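PDB 6FFL: Maltose/maltodextrin transport permease homologue from Bdellovibrio bacteriovorus HD100, which binds maltotriose in a solute-binding domain fused to the membrane subunit MalF of an ABC transporter, and probably takes part in maltose and maltodextrin uptake. Local coordinates for residues Ile7-Ile12 / Ala37-Thr42. Numbering follows the deposited sequence. Where two conformers were deposited one is given.
With GLC (alpha-D-glucopyranose), chain B.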
loop_
_atom_site.group_PDB
_atom_site.type_symbol
_atom_site.label_atom_id
_atom_site.label_comp_id
_atom_site.label_asym_id
_atom_site.label_seq_id
_atom_site.Cartn_x
_atom_site.Cartn_y
_atom_site.Cartn_z
ATOM N N ILE A 7 -12.543 7.463 14.325
ATOM C CA ILE A 7 -12.000 6.832 13.126
ATOM C C ILE A 7 -10.569 6.403 13.425
ATOM O O ILE A 7 -9.741 7.229 13.828
ATOM C CB ILE A 7 -12.052 7.757 11.899
ATOM C CG1 ILE A 7 -11.291 7.126 10.727
ATOM C CG2 ILE A 7 -11.511 9.141 12.233
ATOM C CD1 ILE A 7 -11.080 8.064 9.557
ATOM N N TRP A 8 -10.285 5.115 13.258
ATOM C CA TRP A 8 -8.914 4.608 13.316
ATOM C C TRP A 8 -8.436 4.411 11.885
ATOM O O TRP A 8 -9.135 3.789 11.079
ATOM C CB TRP A 8 -8.811 3.284 14.074
ATOM C CG TRP A 8 -9.094 3.360 15.526
ATOM C CD1 TRP A 8 -9.482 4.459 16.248
ATOM C CD2 TRP A 8 -9.064 2.263 16.446
ATOM N NE1 TRP A 8 -9.694 4.106 17.570
ATOM C CE2 TRP A 8 -9.431 2.767 17.715
ATOM C CE3 TRP A 8 -8.743 0.905 16.323
ATOM C CZ2 TRP A 8 -9.488 1.961 18.851
ATOM C CZ3 TRP A 8 -8.803 0.101 17.459
ATOM C CH2 TRP A 8 -9.175 0.636 18.702
ATOM N N HIS A 9 -7.247 4.924 11.574
ATOM C CA HIS A 9 -6.740 4.885 10.206
ATOM C C HIS A 9 -5.235 4.666 10.222
ATOM O O HIS A 9 -4.581 4.773 11.266
ATOM C CB HIS A 9 -7.064 6.182 9.478
ATOM C CG HIS A 9 -6.398 7.368 10.097
ATOM N ND1 HIS A 9 -5.091 7.708 9.820
ATOM C CD2 HIS A 9 -6.828 8.244 11.034
ATOM C CE1 HIS A 9 -4.757 8.769 10.534
ATOM N NE2 HIS A 9 -5.794 9.118 11.275
ATOM N N GLN A 10 -4.672 4.396 9.040
ATOM C CA GLN A 10 -3.234 4.200 8.896
ATOM C C GLN A 10 -2.627 5.217 7.920
ATOM O O GLN A 10 -1.677 4.914 7.185
ATOM C CB GLN A 10 -2.912 2.756 8.479
ATOM C CG GLN A 10 -3.792 2.143 7.367
ATOM C CD GLN A 10 -3.554 2.812 6.028
ATOM O OE1 GLN A 10 -4.209 3.813 5.696
ATOM N NE2 GLN A 10 -2.597 2.285 5.258
ATOM N N MET A 11 -3.143 6.451 7.933
ATOM C CA MET A 11 -2.716 7.481 6.985
ATOM C C MET A 11 -1.373 8.096 7.361
ATOM O O MET A 11 -1.192 8.591 8.479
ATOM C CB MET A 11 -3.757 8.601 6.896
ATOM C CG MET A 11 -5.075 8.171 6.300
ATOM S SD MET A 11 -6.098 9.625 5.977
ATOM C CE MET A 11 -7.676 8.832 5.664
ATOM N N ILE A 12 -0.468 8.142 6.374
ATOM C CA ILE A 12 0.818 8.800 6.506
ATOM C C ILE A 12 0.639 10.302 6.759
ATOM O O ILE A 12 -0.412 10.892 6.478
ATOM C CB ILE A 12 1.613 8.543 5.214
ATOM C CG1 ILE A 12 3.103 8.818 5.390
ATOM C CG2 ILE A 12 1.043 9.382 4.066
ATOM C CD1 ILE A 12 3.884 8.614 4.096
ATOM N N ALA A 37 -9.820 11.061 15.818
ATOM C CA ALA A 37 -9.050 10.261 14.878
ATOM C C ALA A 37 -7.816 9.693 15.563
ATOM O O ALA A 37 -7.171 10.370 16.368
ATOM C CB ALA A 37 -8.626 11.093 13.661
ATOM N N THR A 38 -7.493 8.450 15.240
ATOM C CA THR A 38 -6.338 7.774 15.817
ATOM C C THR A 38 -5.559 7.104 14.703
ATOM O O THR A 38 -6.134 6.337 13.926
ATOM C CB THR A 38 -6.757 6.723 16.855
ATOM O OG1 THR A 38 -7.392 7.364 17.961
ATOM C CG2 THR A 38 -5.541 5.942 17.356
ATOM N N TYR A 39 -4.255 7.387 14.637
ATOM C CA TYR A 39 -3.362 6.755 13.676
ATOM C C TYR A 39 -2.789 5.469 14.256
ATOM O O TYR A 39 -2.270 5.465 15.378
ATOM C CB TYR A 39 -2.202 7.687 13.306
ATOM C CG TYR A 39 -1.131 6.961 12.507
ATOM C CD1 TYR A 39 -1.277 6.769 11.139
ATOM C CD2 TYR A 39 0.011 6.442 13.126
ATOM C CE1 TYR A 39 -0.328 6.086 10.403
ATOM C CE2 TYR A 39 0.973 5.760 12.387
ATOM C CZ TYR A 39 0.796 5.596 11.032
ATOM O OH TYR A 39 1.737 4.925 10.295
ATOM N N ARG A 40 -2.841 4.396 13.475
ATOM C CA ARG A 40 -2.089 3.186 13.773
ATOM C C ARG A 40 -1.464 2.682 12.489
ATOM O O ARG A 40 -2.118 2.676 11.444
ATOM C CB ARG A 40 -2.969 2.084 14.370
ATOM C CG ARG A 40 -3.803 2.539 15.546
ATOM C CD ARG A 40 -3.509 1.706 16.759
ATOM N NE ARG A 40 -3.955 2.372 17.981
ATOM C CZ ARG A 40 -5.058 2.052 18.647
ATOM N NH1 ARG A 40 -5.834 1.067 18.215
ATOM N NH2 ARG A 40 -5.386 2.714 19.747
ATOM N N GLU A 41 -0.204 2.257 12.569
ATOM C CA GLU A 41 0.453 1.699 11.399
ATOM C C GLU A 41 -0.348 0.505 10.901
ATOM O O GLU A 41 -0.986 -0.200 11.684
ATOM C CB GLU A 41 1.889 1.285 11.735
ATOM C CG GLU A 41 2.754 1.040 10.490
ATOM C CD GLU A 41 2.603 -0.357 9.891
ATOM O OE1 GLU A 41 2.876 -0.513 8.670
ATOM O OE2 GLU A 41 2.224 -1.294 10.636
ATOM N N THR A 42 -0.312 0.296 9.577
ATOM C CA THR A 42 -1.164 -0.672 8.883
ATOM C C THR A 42 -1.333 -2.010 9.605
ATOM O O THR A 42 -2.463 -2.470 9.811
ATOM C CB THR A 42 -0.602 -0.906 7.475
ATOM O OG1 THR A 42 -0.807 0.277 6.696
ATOM C CG2 THR A 42 -1.295 -2.091 6.791
HETATM C C1 GLC B . 1.893 4.929 5.369
HETATM C C2 GLC B . 0.718 4.846 4.388
HETATM C C3 GLC B . 0.304 3.402 4.144
HETATM C C4 GLC B . 1.509 2.534 3.779
HETATM C C5 GLC B . 2.624 2.705 4.820
HETATM C C6 GLC B . 3.889 1.955 4.408
HETATM O O1 GLC B . 1.453 4.531 6.669
HETATM O O2 GLC B . -0.420 5.533 4.915
HETATM O O3 GLC B . -0.703 3.378 3.110
HETATM O O4 GLC B . 1.058 1.165 3.715
HETATM O O5 GLC B . 2.982 4.084 4.954
HETATM O O6 GLC B . 4.859 1.999 5.464
#
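Thr38 N to Ile7 O (2.9 Å), His9 N to Thr38 O and Arg40 N to His9 O are the backbone hydrogen bonds of a parallel strand pair, whose short axes diverge by only 20°. The Arg40 bond is the straightest of the three.

On the face carrying Trp8 and Thr38, the guanidinium of Arg40, from the loop just past the strand, reaches back over the Trp8 ring in a cation-pi contact: CZ sits 4.2 Å from the centroid of the six-membered ring, almost on its normal. The planes are inclined by 62°, so the guanidinium is not stacked flat; its NH1 edge dips to 3.2 Å from Trp8 CZ3, while NH1 also bonds to Ser48. On the side of the sheet bearing His9, Tyr39 CA sits over one face of the imidazole in a CH-pi contact. His9 ND1 accepts a hydrogen bond from Met11 N, which lies in the ring plane; this bond would help set the ring's rotation and ties the start of the loop back to the strand end.

The strands belong to a beta-alpha-beta unit (strand 4-9, helix 13-29, strand 34-39) in the periplasmic-binding-protein fold, and their C-terminal ends open on the sugar pocket.

There, polar contacts take over. A bend at chi2 (68°) turns Gln10 CD back, and NE2 donates to Thr42 OG1 (3.1 Å) and, weakly, to glucose O3. Gln10 O accepts both glucose O2 (2.7 Å) and O1 (3.2 Å), and Ile12 N reaches O2 weakly. The Tyr39 ring presents its edge to O1.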